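Local coordinates for DUF2787 domain-containing protein (Vibrio cholerae, PDB 2V1L) that is of unknown function but is encoded on a Vibrio cholerae pathogenicity island and shares its fold with the human p32 protein, at residues K15-H18 and A19-N23; D118-E121 and L122-W126. All coordinates share one frame; numbering follows the deposited sequence.

Contact 1. Residues K15-H18 and A19-N23; sequences KPFH and ALLAN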
loop_
_atom_site.group_PDB
_atom_site.type_symbol
_atom_site.label_atom_id
_atom_site.label_comp_id
_atom_site.label_asym_id
_atom_site.label_seq_id
_atom_site.Cartn_x
_atom_site.Cartn_y
_atom_site.Cartn_z
ATOM N N LYS A 15 -4.037 4.738 12.314
ATOM C CA LYS A 15 -3.246 5.908 12.699
ATOM C C LYS A 15 -1.740 5.732 12.451
ATOM O O LYS A 15 -1.122 6.603 11.848
ATOM C CB LYS A 15 -3.552 6.310 14.148
ATOM C CG LYS A 15 -4.910 6.967 14.262
ATOM C CD LYS A 15 -5.270 7.205 15.704
ATOM C CE LYS A 15 -6.190 8.394 15.813
ATOM N NZ LYS A 15 -5.419 9.626 15.470
ATOM N N PRO A 16 -1.149 4.598 12.869
ATOM C CA PRO A 16 0.255 4.388 12.503
ATOM C C PRO A 16 0.526 4.414 10.985
ATOM O O PRO A 16 1.594 4.853 10.560
ATOM C CB PRO A 16 0.548 3.002 13.075
ATOM C CG PRO A 16 -0.417 2.860 14.187
ATOM C CD PRO A 16 -1.650 3.502 13.713
ATOM N N PHE A 17 -0.436 3.970 10.177
ATOM C CA PHE A 17 -0.267 3.993 8.719
ATOM C C PHE A 17 -0.341 5.442 8.239
ATOM O O PHE A 17 0.451 5.855 7.436
ATOM C CB PHE A 17 -1.306 3.117 8.032
ATOM C CG PHE A 17 -1.048 2.895 6.554
ATOM C CD1 PHE A 17 -0.136 1.939 6.128
ATOM C CD2 PHE A 17 -1.762 3.611 5.593
ATOM C CE1 PHE A 17 0.079 1.723 4.766
ATOM C CE2 PHE A 17 -1.545 3.401 4.222
ATOM C CZ PHE A 17 -0.619 2.460 3.806
ATOM N N HIS A 18 -1.262 6.228 8.773
ATOM C CA HIS A 18 -1.316 7.664 8.404
ATOM C C HIS A 18 -0.055 8.419 8.783
ATOM O O HIS A 18 0.466 9.210 7.987
ATOM C CB HIS A 18 -2.553 8.334 8.980
ATOM C CG HIS A 18 -3.831 7.875 8.345
ATOM N ND1 HIS A 18 -4.944 7.518 9.075
ATOM C CD2 HIS A 18 -4.169 7.716 7.042
ATOM C CE1 HIS A 18 -5.916 7.163 8.253
ATOM N NE2 HIS A 18 -5.474 7.285 7.014
ATOM N N ALA A 19 0.440 8.143 9.986
ATOM C CA ALA A 19 1.720 8.656 10.484
ATOM C C ALA A 19 2.912 8.278 9.607
ATOM O O ALA A 19 3.800 9.100 9.407
ATOM C CB ALA A 19 1.960 8.191 11.948
ATOM N N LEU A 20 2.968 7.037 9.118
ATOM C CA LEU A 20 3.993 6.678 8.123
ATOM C C LEU A 20 3.860 7.524 6.858
ATOM O O LEU A 20 4.851 8.096 6.383
ATOM C CB LEU A 20 3.966 5.182 7.771
ATOM C CG LEU A 20 4.859 4.728 6.603
ATOM C CD1 LEU A 20 6.370 4.970 6.849
ATOM C CD2 LEU A 20 4.621 3.285 6.288
ATOM N N LEU A 21 2.636 7.618 6.334
ATOM C CA LEU A 21 2.360 8.397 5.117
ATOM C C LEU A 21 2.678 9.867 5.331
ATOM O O LEU A 21 3.397 10.466 4.533
ATOM C CB LEU A 21 0.900 8.272 4.690
ATOM C CG LEU A 21 0.328 6.941 4.185
ATOM C CD1 LEU A 21 -1.144 7.114 3.833
ATOM C CD2 LEU A 21 1.094 6.405 3.000
ATOM N N ALA A 22 2.131 10.437 6.403
ATOM C CA ALA A 22 2.375 11.838 6.767
ATOM C C ALA A 22 3.869 12.133 6.858
ATOM O O ALA A 22 4.338 13.148 6.339
ATOM C CB ALA A 22 1.669 12.184 8.090
ATOM N N ASN A 23 4.612 11.233 7.493
ATOM C CA ASN A 23 6.039 11.423 7.677
ATOM C C ASN A 23 6.779 11.524 6.358
ATOM O O ASN A 23 7.617 12.408 6.177
ATOM C CB ASN A 23 6.646 10.300 8.532
ATOM C CG ASN A 23 7.951 10.712 9.190
ATOM O OD1 ASN A 23 8.983 10.056 9.019
ATOM N ND2 ASN A 23 7.914 11.817 9.943
#
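Ala-19 N closes the first turn of helix 15-29 by bonding to Lys-15 O at 2.9 Å, with an almost straight N-H (173°). This opens the regular i to i+4 pattern of an alpha helix at its N-terminal end. Pro-16 suits the first turn, where its missing N-H costs no helix bond, while its carbonyl O still accepts Leu-20 N at 3.0 Å. The side chain of Leu-20 packs on Phe-130 and Val-134 of helix 117-135; its branched apolar end suits a helix-helix interface.

Leu-21 gives its N-H to Phe-17 O at 3.0 Å and also meets the ring of that residue. Its CG is anti to the carbonyl carbon (chi1 -67°), which directs the branch back along the helix, and CD1 comes obliquely to the ring at 3.8 Å from Phe-17 CE2. Both residues are buried, and Ile-62 and Leu-64 of strand 60-66 pack on Phe-17 and Leu-21 respectively. Beside them the imidazole of His-18 lies nearly parallel to the ring of Phe-6. Ala-22, whose small side chain also touches Phe-6, donates from N to His-18 O at a doubtfully short 2.6 Å, and its CB lies 3.2 Å from His-18 O.

Contact 2. Residues D118-E121 and L122-W126; sequences DARE and LYQLW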
loop_
_atom_site.group_PDB
_atom_site.type_symbol
_atom_site.label_atom_id
_atom_site.label_comp_id
_atom_site.label_asym_id
_atom_site.label_seq_id
_atom_site.Cartn_x
_atom_site.Cartn_y
_atom_site.Cartn_z
ATOM N N ASP A 118 -14.163 -10.014 3.885
ATOM C CA ASP A 118 -12.883 -10.523 3.394
ATOM C C ASP A 118 -11.893 -9.381 3.175
ATOM O O ASP A 118 -10.709 -9.511 3.519
ATOM C CB ASP A 118 -13.054 -11.394 2.137
ATOM C CG ASP A 118 -13.550 -12.815 2.463
ATOM O OD1 ASP A 118 -14.405 -12.935 3.357
ATOM O OD2 ASP A 118 -13.077 -13.818 1.848
ATOM N N ALA A 119 -12.394 -8.253 2.658
ATOM C CA ALA A 119 -11.598 -7.055 2.424
ATOM C C ALA A 119 -10.989 -6.532 3.714
ATOM O O ALA A 119 -9.804 -6.179 3.752
ATOM C CB ALA A 119 -12.437 -5.951 1.764
ATOM N N ARG A 120 -11.808 -6.487 4.758
ATOM C CA ARG A 120 -11.430 -5.872 6.022
ATOM C C ARG A 120 -10.289 -6.657 6.686
ATOM O O ARG A 120 -9.267 -6.070 7.029
ATOM C CB ARG A 120 -12.655 -5.749 6.945
ATOM C CG ARG A 120 -12.397 -4.982 8.216
ATOM C CD ARG A 120 -13.615 -4.990 9.128
ATOM N NE ARG A 120 -13.455 -4.003 10.197
ATOM C CZ ARG A 120 -13.030 -4.285 11.418
ATOM N NH1 ARG A 120 -12.734 -5.535 11.751
ATOM N NH2 ARG A 120 -12.905 -3.313 12.311
ATOM N N GLU A 121 -10.463 -7.973 6.815
ATOM C CA GLU A 121 -9.493 -8.859 7.464
ATOM C C GLU A 121 -8.191 -8.940 6.662
ATOM O O GLU A 121 -7.090 -8.860 7.220
ATOM C CB GLU A 121 -10.092 -10.253 7.651
ATOM C CG GLU A 121 -9.117 -11.308 8.260
ATOM C CD GLU A 121 -8.884 -11.144 9.784
ATOM O OE1 GLU A 121 -9.749 -10.532 10.467
ATOM O OE2 GLU A 121 -7.831 -11.621 10.291
ATOM N N LEU A 122 -8.331 -9.055 5.340
ATOM C CA LEU A 122 -7.190 -9.053 4.457
ATOM C C LEU A 122 -6.395 -7.741 4.624
ATOM O O LEU A 122 -5.176 -7.756 4.727
ATOM C CB LEU A 122 -7.709 -9.208 3.036
ATOM C CG LEU A 122 -6.875 -9.540 1.840
ATOM C CD1 LEU A 122 -6.281 -10.940 1.959
ATOM C CD2 LEU A 122 -7.809 -9.427 0.621
ATOM N N TYR A 123 -7.083 -6.606 4.633
ATOM C CA TYR A 123 -6.399 -5.316 4.758
ATOM C C TYR A 123 -5.671 -5.163 6.125
ATOM O O TYR A 123 -4.529 -4.686 6.211
ATOM C CB TYR A 123 -7.356 -4.139 4.562
ATOM C CG TYR A 123 -6.577 -2.860 4.747
ATOM C CD1 TYR A 123 -5.811 -2.353 3.714
ATOM C CD2 TYR A 123 -6.499 -2.233 6.001
ATOM C CE1 TYR A 123 -5.015 -1.218 3.905
ATOM C CE2 TYR A 123 -5.729 -1.088 6.173
ATOM C CZ TYR A 123 -4.991 -0.619 5.131
ATOM O OH TYR A 123 -4.197 0.492 5.285
ATOM N N GLN A 124 -6.337 -5.580 7.192
ATOM C CA GLN A 124 -5.771 -5.449 8.529
ATOM C C GLN A 124 -4.511 -6.277 8.690
ATOM O O GLN A 124 -3.574 -5.833 9.322
ATOM C CB GLN A 124 -6.792 -5.903 9.578
ATOM C CG GLN A 124 -7.920 -4.892 9.769
ATOM C CD GLN A 124 -8.885 -5.396 10.803
ATOM O OE1 GLN A 124 -9.144 -6.607 10.888
ATOM N NE2 GLN A 124 -9.389 -4.487 11.631
ATOM N N LEU A 125 -4.534 -7.484 8.159
ATOM C CA LEU A 125 -3.366 -8.336 8.150
ATOM C C LEU A 125 -2.269 -7.784 7.285
ATOM O O LEU A 125 -1.146 -7.730 7.724
ATOM C CB LEU A 125 -3.706 -9.767 7.719
ATOM C CG LEU A 125 -4.536 -10.558 8.721
ATOM C CD1 LEU A 125 -5.327 -11.660 7.976
ATOM C CD2 LEU A 125 -3.677 -11.187 9.803
ATOM N N TRP A 126 -2.591 -7.409 6.043
ATOM C CA TRP A 126 -1.608 -6.767 5.165
ATOM C C TRP A 126 -0.937 -5.564 5.854
ATOM O O TRP A 126 0.308 -5.411 5.806
ATOM C CB TRP A 126 -2.250 -6.265 3.848
ATOM C CG TRP A 126 -1.211 -5.557 3.052
ATOM C CD1 TRP A 126 -0.265 -6.136 2.275
ATOM C CD2 TRP A 126 -0.930 -4.147 3.058
ATOM N NE1 TRP A 126 0.568 -5.174 1.757
ATOM C CE2 TRP A 126 0.181 -3.945 2.221
ATOM C CE3 TRP A 126 -1.533 -3.037 3.657
ATOM C CZ2 TRP A 126 0.705 -2.678 1.971
ATOM C CZ3 TRP A 126 -0.993 -1.771 3.431
ATOM C CH2 TRP A 126 0.114 -1.608 2.593
#
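Gln-124 reaches back one turn to Arg-120 within helix 117-135, an i to i+4 pairing on the partly exposed side, where Gln-124 also touches Pro-12. From CB, which lies 3.6 Å from Arg-120 O, the chain passes over that carbonyl, and CG comes to 3.3 Å from Arg-120 O. The same oxygen accepts the backbone N-H of Gln-124. Because CG is anti to the carbonyl carbon (chi1 -74°) and the chain runs extended beyond it, the amide is carried back toward the N-terminal end of the helix. CD lies 4.0 Å and OE1 3.8 Å from Arg-120 NH1. At the tip, NE2 sits over one face of the guanidinium, offset toward its rim and 3.5 Å from Arg-120 NH1, with the two planes turned 59° apart. No hydrogen bond joins them. Arginine suits the place because its long, extended chain carries the guanidinium up to the amide.

The next pair mixes polar and apolar parts: Glu-121 bends at chi2 (76°), and its OE2 comes to 3.4 Å from Leu-125 CD1. Leu-125 CD1 also lies 3.4 Å from Glu-121 O, so one methyl touches both the backbone carbonyl and the carboxylate.

The opposite side of the helix faces the protein. Ala-119, small enough for a buried place, and Leu-122 rest on Phe-103 of strand 102-105. Tyr-123 sends its ring inward, edge-to-face with Phe-96, and its OH is hydrogen-bonded to Glu-127. Trp-126 lies on Ile-77 of strand 72-82, and both aromatic residues reach Phe-17 of helix 15-29.

How the contacts relate
Contacts 1 and 2 each join successive turns of one helix, helix 15-29 and helix 117-135, and both helices pack on the antiparallel sheet. Their centres are 18 Å apart, yet they meet through aromatic side chains: Phe-17 CE1 is 3.9 Å from Trp-126 CZ3. The main side-chain pair of contact 1 is buried and apolar, packed on the sheet, with Phe-17 also touching helix 117-135. In contact 2 one pair is polar and the other mixes a carboxylate with a leucine methyl, both on the more exposed side, while its inward residues pack on strands, on loop residues and on helix 15-29. Backbone bonding is alike in both; the difference lies in which helix face carries the side-chain contact.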